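Local coordinates for protein galectin (Xenopus laevis, PDB 3WUC) that probably binds beta-galactosides such as lactose, a lectin of the galectin family whose carbohydrate site holds a glucose and a galactose unit in this crystal, at residues 57-61 / 62-66; 124-128 / 129-133. All coordinates share one frame; numbering follows the deposited sequence.

Contact 1 (57-61 / 62-66); sequences SVDKN and TIVLN. With GLC (alpha-D-glucopyranose), chain D; GAL (beta-D-galactopyranose), chain C.
Loop 57-61 rounds a corner at K60 and N61 and runs straight into strand 62-66, where N61 and T62 both face R53 of strand 45-53 as a G1 beta bulge. N61 takes left-handed backbone angles, as the first residue of a G1 bulge does. Across the corner the hydroxyl OG1 of T62 donates to the carbonyl O of K60 at 2.9 Å, reaching it from above the carbonyl plane rather than along a lone pair. That position follows from the first torsion of T62 (chi1 -64°), which sets OG1 beside its own backbone N. Just inside the turn, the side chains of D59 and V64 cross at about a right angle, with OD2 of D59 3.7 Å from CG2 of V64. The buried carboxylate of D59 is held by salt bridges from both oxygens, OD1 to K78 and OD2 to R53; R53 in turn hydrogen-bonds both sugars. Loop and strand both contribute to the galectin carbohydrate site. At the loop end, OG of S57 shares a 2.7 Å hydrogen bond with O2 of the glucose. At the strand end, ND2 of N66 donates to O6 of the galactose at 2.8 Å, nearly straight at 168°.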
loop_
_atom_site.group_PDB
_atom_site.type_symbol
_atom_site.label_atom_id
_atom_site.label_comp_id
_atom_site.label_asym_id
_atom_site.label_seq_id
_atom_site.Cartn_x
_atom_site.Cartn_y
_atom_site.Cartn_z
ATOM N N SER B 57 -14.973 -12.585 28.718
ATOM C CA SER B 57 -15.315 -13.889 29.207
ATOM C C SER B 57 -14.179 -14.400 30.092
ATOM O O SER B 57 -13.617 -13.612 30.857
ATOM C CB SER B 57 -15.705 -14.856 28.080
ATOM O OG SER B 57 -16.012 -16.171 28.549
ATOM N N VAL B 58 -13.791 -15.656 29.950
ATOM C CA VAL B 58 -12.668 -16.206 30.702
ATOM C C VAL B 58 -11.285 -15.883 30.102
ATOM O O VAL B 58 -10.252 -16.392 30.548
ATOM C CB VAL B 58 -12.787 -17.767 30.786
ATOM C CG1 VAL B 58 -14.076 -18.149 31.513
ATOM C CG2 VAL B 58 -12.791 -18.383 29.391
ATOM N N ASP B 59 -11.249 -15.065 29.056
ATOM C CA ASP B 59 -10.067 -14.886 28.244
ATOM C C ASP B 59 -9.414 -13.532 28.460
ATOM O O ASP B 59 -10.066 -12.474 28.459
ATOM C CB ASP B 59 -10.463 -14.988 26.772
ATOM C CG ASP B 59 -11.013 -16.326 26.452
ATOM O OD1 ASP B 59 -10.354 -17.367 26.736
ATOM O OD2 ASP B 59 -12.127 -16.358 25.893
ATOM N N LYS B 60 -8.115 -13.588 28.674
ATOM C CA LYS B 60 -7.273 -12.426 28.862
ATOM C C LYS B 60 -6.075 -12.465 27.893
ATOM O O LYS B 60 -5.316 -13.418 27.898
ATOM C CB LYS B 60 -6.719 -12.431 30.317
ATOM C CG LYS B 60 -5.852 -11.238 30.619
ATOM C CD LYS B 60 -5.050 -11.514 31.891
ATOM C CE LYS B 60 -5.044 -10.312 32.829
ATOM N NZ LYS B 60 -4.400 -9.166 32.150
ATOM N N ASN B 61 -5.891 -11.434 27.075
ATOM C CA ASN B 61 -4.796 -11.417 26.091
ATOM C C ASN B 61 -4.648 -12.703 25.302
ATOM O O ASN B 61 -3.580 -13.319 25.174
ATOM C CB ASN B 61 -3.464 -10.990 26.738
ATOM C CG ASN B 61 -3.540 -9.645 27.391
ATOM O OD1 ASN B 61 -2.917 -9.431 28.472
ATOM N ND2 ASN B 61 -4.286 -8.769 26.859
ATOM N N THR B 62 -5.813 -13.133 24.742
ATOM C CA THR B 62 -5.930 -14.407 24.063
ATOM C C THR B 62 -6.707 -14.200 22.755
ATOM O O THR B 62 -7.678 -13.428 22.793
ATOM C CB THR B 62 -6.712 -15.410 24.941
ATOM O OG1 THR B 62 -5.939 -15.655 26.127
ATOM C CG2 THR B 62 -6.855 -16.703 24.290
ATOM N N ILE B 63 -6.223 -14.873 21.701
ATOM C CA ILE B 63 -6.958 -14.927 20.438
ATOM C C ILE B 63 -7.920 -16.089 20.481
ATOM O O ILE B 63 -7.534 -17.264 20.640
ATOM C CB ILE B 63 -6.036 -15.011 19.221
ATOM C CG1 ILE B 63 -5.016 -13.900 19.250
ATOM C CG2 ILE B 63 -6.850 -14.905 17.960
ATOM C CD1 ILE B 63 -3.981 -13.960 18.152
ATOM N N VAL B 64 -9.231 -15.796 20.228
ATOM C CA VAL B 64 -10.239 -16.784 19.992
ATOM C C VAL B 64 -10.546 -16.852 18.508
ATOM O O VAL B 64 -10.846 -15.761 17.922
ATOM C CB VAL B 64 -11.510 -16.476 20.818
ATOM C CG1 VAL B 64 -12.679 -17.313 20.364
ATOM C CG2 VAL B 64 -11.260 -16.735 22.302
ATOM N N LEU B 65 -10.434 -18.027 17.921
ATOM C CA LEU B 65 -10.908 -18.279 16.558
ATOM C C LEU B 65 -12.123 -19.217 16.609
ATOM O O LEU B 65 -12.198 -20.165 17.395
ATOM C CB LEU B 65 -9.848 -18.874 15.660
ATOM C CG LEU B 65 -8.506 -18.172 15.482
ATOM C CD1 LEU B 65 -7.729 -19.072 14.587
ATOM C CD2 LEU B 65 -8.544 -16.721 14.955
ATOM N N ASN B 66 -13.099 -18.956 15.729
ATOM C CA ASN B 66 -14.207 -19.909 15.644
ATOM C C ASN B 66 -14.787 -19.808 14.254
ATOM O O ASN B 66 -14.360 -18.981 13.463
ATOM C CB ASN B 66 -15.281 -19.583 16.723
ATOM C CG ASN B 66 -16.057 -20.809 17.158
ATOM O OD1 ASN B 66 -16.047 -21.860 16.509
ATOM N ND2 ASN B 66 -16.798 -20.614 18.275
HETATM C C1 GLC D . -18.666 -18.637 26.521
HETATM C C2 GLC D . -17.320 -18.379 25.826
HETATM C C3 GLC D . -17.462 -17.062 25.051
HETATM C C4 GLC D . -18.665 -16.983 24.104
HETATM C C5 GLC D . -19.945 -17.359 24.868
HETATM C C6 GLC D . -21.122 -17.514 23.898
HETATM O O1 GLC D . -18.778 -17.593 27.454
HETATM O O2 GLC D . -16.299 -18.247 26.792
HETATM O O3 GLC D . -16.266 -16.967 24.243
HETATM O O4 GLC D . -18.754 -15.644 23.562
HETATM O O5 GLC D . -19.741 -18.597 25.597
HETATM O O6 GLC D . -21.052 -18.412 22.746
HETATM C C1 GAL C . -18.948 -15.612 22.152
HETATM C C2 GAL C . -19.004 -14.142 21.835
HETATM C C3 GAL C . -19.102 -13.921 20.342
HETATM C C4 GAL C . -17.990 -14.697 19.647
HETATM C C5 GAL C . -18.051 -16.171 20.108
HETATM C C6 GAL C . -16.932 -16.962 19.461
HETATM O O2 GAL C . -20.225 -13.642 22.438
HETATM O O3 GAL C . -19.170 -12.558 20.030
HETATM O O4 GAL C . -16.707 -14.069 19.897
HETATM O O5 GAL C . -17.856 -16.207 21.512
HETATM O O6 GAL C . -16.886 -18.306 19.912
#

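Contact 2 (124-128 / 129-133); sequences LALNN and IELIS
L126 packs on I129 across a left-handed corner at N128, where the chain leaves one sheet of the galectin beta-sandwich for the other with no hydrogen bond between the two strands. The short strands diverge at 127° with axes 6.2 Å apart at closest approach. N128, left-handed in its backbone, makes the turn. Inside the bend L126 carries the contact. Its CB rests 3.7 Å from CG2 of I129 and 3.6 Å from the carbonyl O of I129, and the two side chains meet at an oblique angle. The branch of I129 is set with CG1 opposite its backbone N (chi1 175°), which leaves CG2 wedged between N and the carbonyl carbon and directed at L126. Farther along, CD2 of L126 comes within 4.0 Å of CA of L131 and 4.2 Å of CD1 of L131, lengthening the apolar seam between the sheets; V24 of strand 20-28 also packs on L126. N128 is tied down through ND2 to the carbonyl of R34 and through OD1 to the backbone N of E6. Beyond the bend, L131 packs on L14 of the second subunit, and S133 pairs with a strand of that subunit, carrying the sheet across the interface. On N127, OD1 accepts from NH2 of R10, while ND2 makes a weak hydrogen bond to a bound malonic acid.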
loop_
_atom_site.group_PDB
_atom_site.type_symbol
_atom_site.label_atom_id
_atom_site.label_comp_id
_atom_site.label_asym_id
_atom_site.label_seq_id
_atom_site.Cartn_x
_atom_site.Cartn_y
_atom_site.Cartn_z
ATOM N N LEU B 124 -16.587 -10.019 4.582
ATOM C CA LEU B 124 -15.534 -9.647 5.542
ATOM C C LEU B 124 -15.992 -8.521 6.425
ATOM O O LEU B 124 -16.507 -7.482 5.940
ATOM C CB LEU B 124 -14.252 -9.282 4.776
ATOM C CG LEU B 124 -12.958 -9.075 5.602
ATOM C CD1 LEU B 124 -11.774 -9.397 4.723
ATOM C CD2 LEU B 124 -12.950 -7.657 6.162
ATOM N N ALA B 125 -15.889 -8.698 7.750
ATOM C CA ALA B 125 -16.323 -7.670 8.640
ATOM C C ALA B 125 -15.325 -7.312 9.699
ATOM O O ALA B 125 -14.558 -8.240 10.106
ATOM C CB ALA B 125 -17.623 -8.094 9.375
ATOM N N LEU B 126 -15.355 -6.049 10.109
ATOM C CA LEU B 126 -14.508 -5.544 11.159
ATOM C C LEU B 126 -15.384 -5.106 12.285
ATOM O O LEU B 126 -16.392 -4.410 12.082
ATOM C CB LEU B 126 -13.682 -4.318 10.696
ATOM C CG LEU B 126 -12.319 -4.680 10.028
ATOM C CD1 LEU B 126 -12.450 -5.514 8.773
ATOM C CD2 LEU B 126 -11.610 -3.378 9.639
ATOM N N ASN B 127 -15.021 -5.458 13.518
ATOM C CA ASN B 127 -15.747 -5.095 14.717
ATOM C C ASN B 127 -14.700 -4.585 15.731
ATOM O O ASN B 127 -13.673 -5.259 16.029
ATOM C CB ASN B 127 -16.544 -6.306 15.269
ATOM C CG ASN B 127 -17.708 -6.743 14.336
ATOM O OD1 ASN B 127 -18.392 -5.928 13.801
ATOM N ND2 ASN B 127 -17.903 -8.000 14.180
ATOM N N ASN B 128 -14.983 -3.398 16.282
ATOM C CA ASN B 128 -14.091 -2.687 17.215
ATOM C C ASN B 128 -12.676 -2.430 16.615
ATOM O O ASN B 128 -11.677 -2.328 17.339
ATOM C CB ASN B 128 -13.995 -3.541 18.497
ATOM C CG ASN B 128 -15.084 -3.185 19.513
ATOM O OD1 ASN B 128 -15.921 -2.327 19.229
ATOM N ND2 ASN B 128 -15.042 -3.794 20.694
ATOM N N ILE B 129 -12.639 -2.254 15.322
ATOM C CA ILE B 129 -11.409 -1.850 14.642
ATOM C C ILE B 129 -11.787 -1.053 13.427
ATOM O O ILE B 129 -12.707 -1.412 12.651
ATOM C CB ILE B 129 -10.586 -3.133 14.343
ATOM C CG1 ILE B 129 -9.352 -2.719 13.502
ATOM C CG2 ILE B 129 -11.359 -4.175 13.564
ATOM C CD1 ILE B 129 -8.336 -3.824 13.226
ATOM N N GLU B 130 -11.136 0.077 13.221
ATOM C CA GLU B 130 -11.446 1.034 12.225
ATOM C C GLU B 130 -10.628 0.760 10.987
ATOM O O GLU B 130 -9.401 0.660 11.111
ATOM C CB GLU B 130 -11.167 2.429 12.775
ATOM C CG GLU B 130 -11.116 3.590 11.869
ATOM C CD GLU B 130 -10.865 4.899 12.693
ATOM O OE1 GLU B 130 -10.344 4.857 13.874
ATOM O OE2 GLU B 130 -11.190 5.958 12.153
ATOM N N LEU B 131 -11.232 0.637 9.829
ATOM C CA LEU B 131 -10.499 0.332 8.612
ATOM C C LEU B 131 -9.415 1.327 8.279
ATOM O O LEU B 131 -9.673 2.523 8.270
ATOM C CB LEU B 131 -11.461 0.271 7.416
ATOM C CG LEU B 131 -10.830 -0.190 6.091
ATOM C CD1 LEU B 131 -10.283 -1.604 6.106
ATOM C CD2 LEU B 131 -11.887 0.047 4.993
ATOM N N ILE B 132 -8.203 0.828 7.954
ATOM C CA ILE B 132 -7.180 1.619 7.288
ATOM C C ILE B 132 -7.086 1.173 5.844
ATOM O O ILE B 132 -7.095 2.038 4.938
ATOM C CB ILE B 132 -5.830 1.559 8.013
ATOM C CG1 ILE B 132 -5.935 2.261 9.354
ATOM C CG2 ILE B 132 -4.731 2.185 7.164
ATOM C CD1 ILE B 132 -4.765 1.926 10.246
ATOM N N SER B 133 -6.947 -0.131 5.558
ATOM C CA SER B 133 -6.883 -0.595 4.200
ATOM C C SER B 133 -7.207 -2.076 4.157
ATOM O O SER B 133 -7.008 -2.808 5.150
ATOM C CB SER B 133 -5.567 -0.312 3.515
ATOM O OG SER B 133 -4.510 -1.028 4.193
#

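Both contacts are local turns, met in series along the chain: contact 1 ends before contact 2 begins, so they neither nest nor cross. Going from the N terminus, strand 45-53 gives way to the loop that 57-61 closes into strand 62-69, keeping the chain within the sugar-binding sheet. The chain then passes through strand 72-79 and the strands 89-96, 99-103 and 109-113 of the opposing sheet, and returns through strand 120-127. Contact 2 sends it back across the sandwich to strand 129-136, at the subunit interface. The centres of contact 1 and contact 2 lie about 18 Å apart. The nearest atoms of contact 1 and contact 2 are about 11 Å apart; strands 45-53 and 36-39 connect them within the shared sheet.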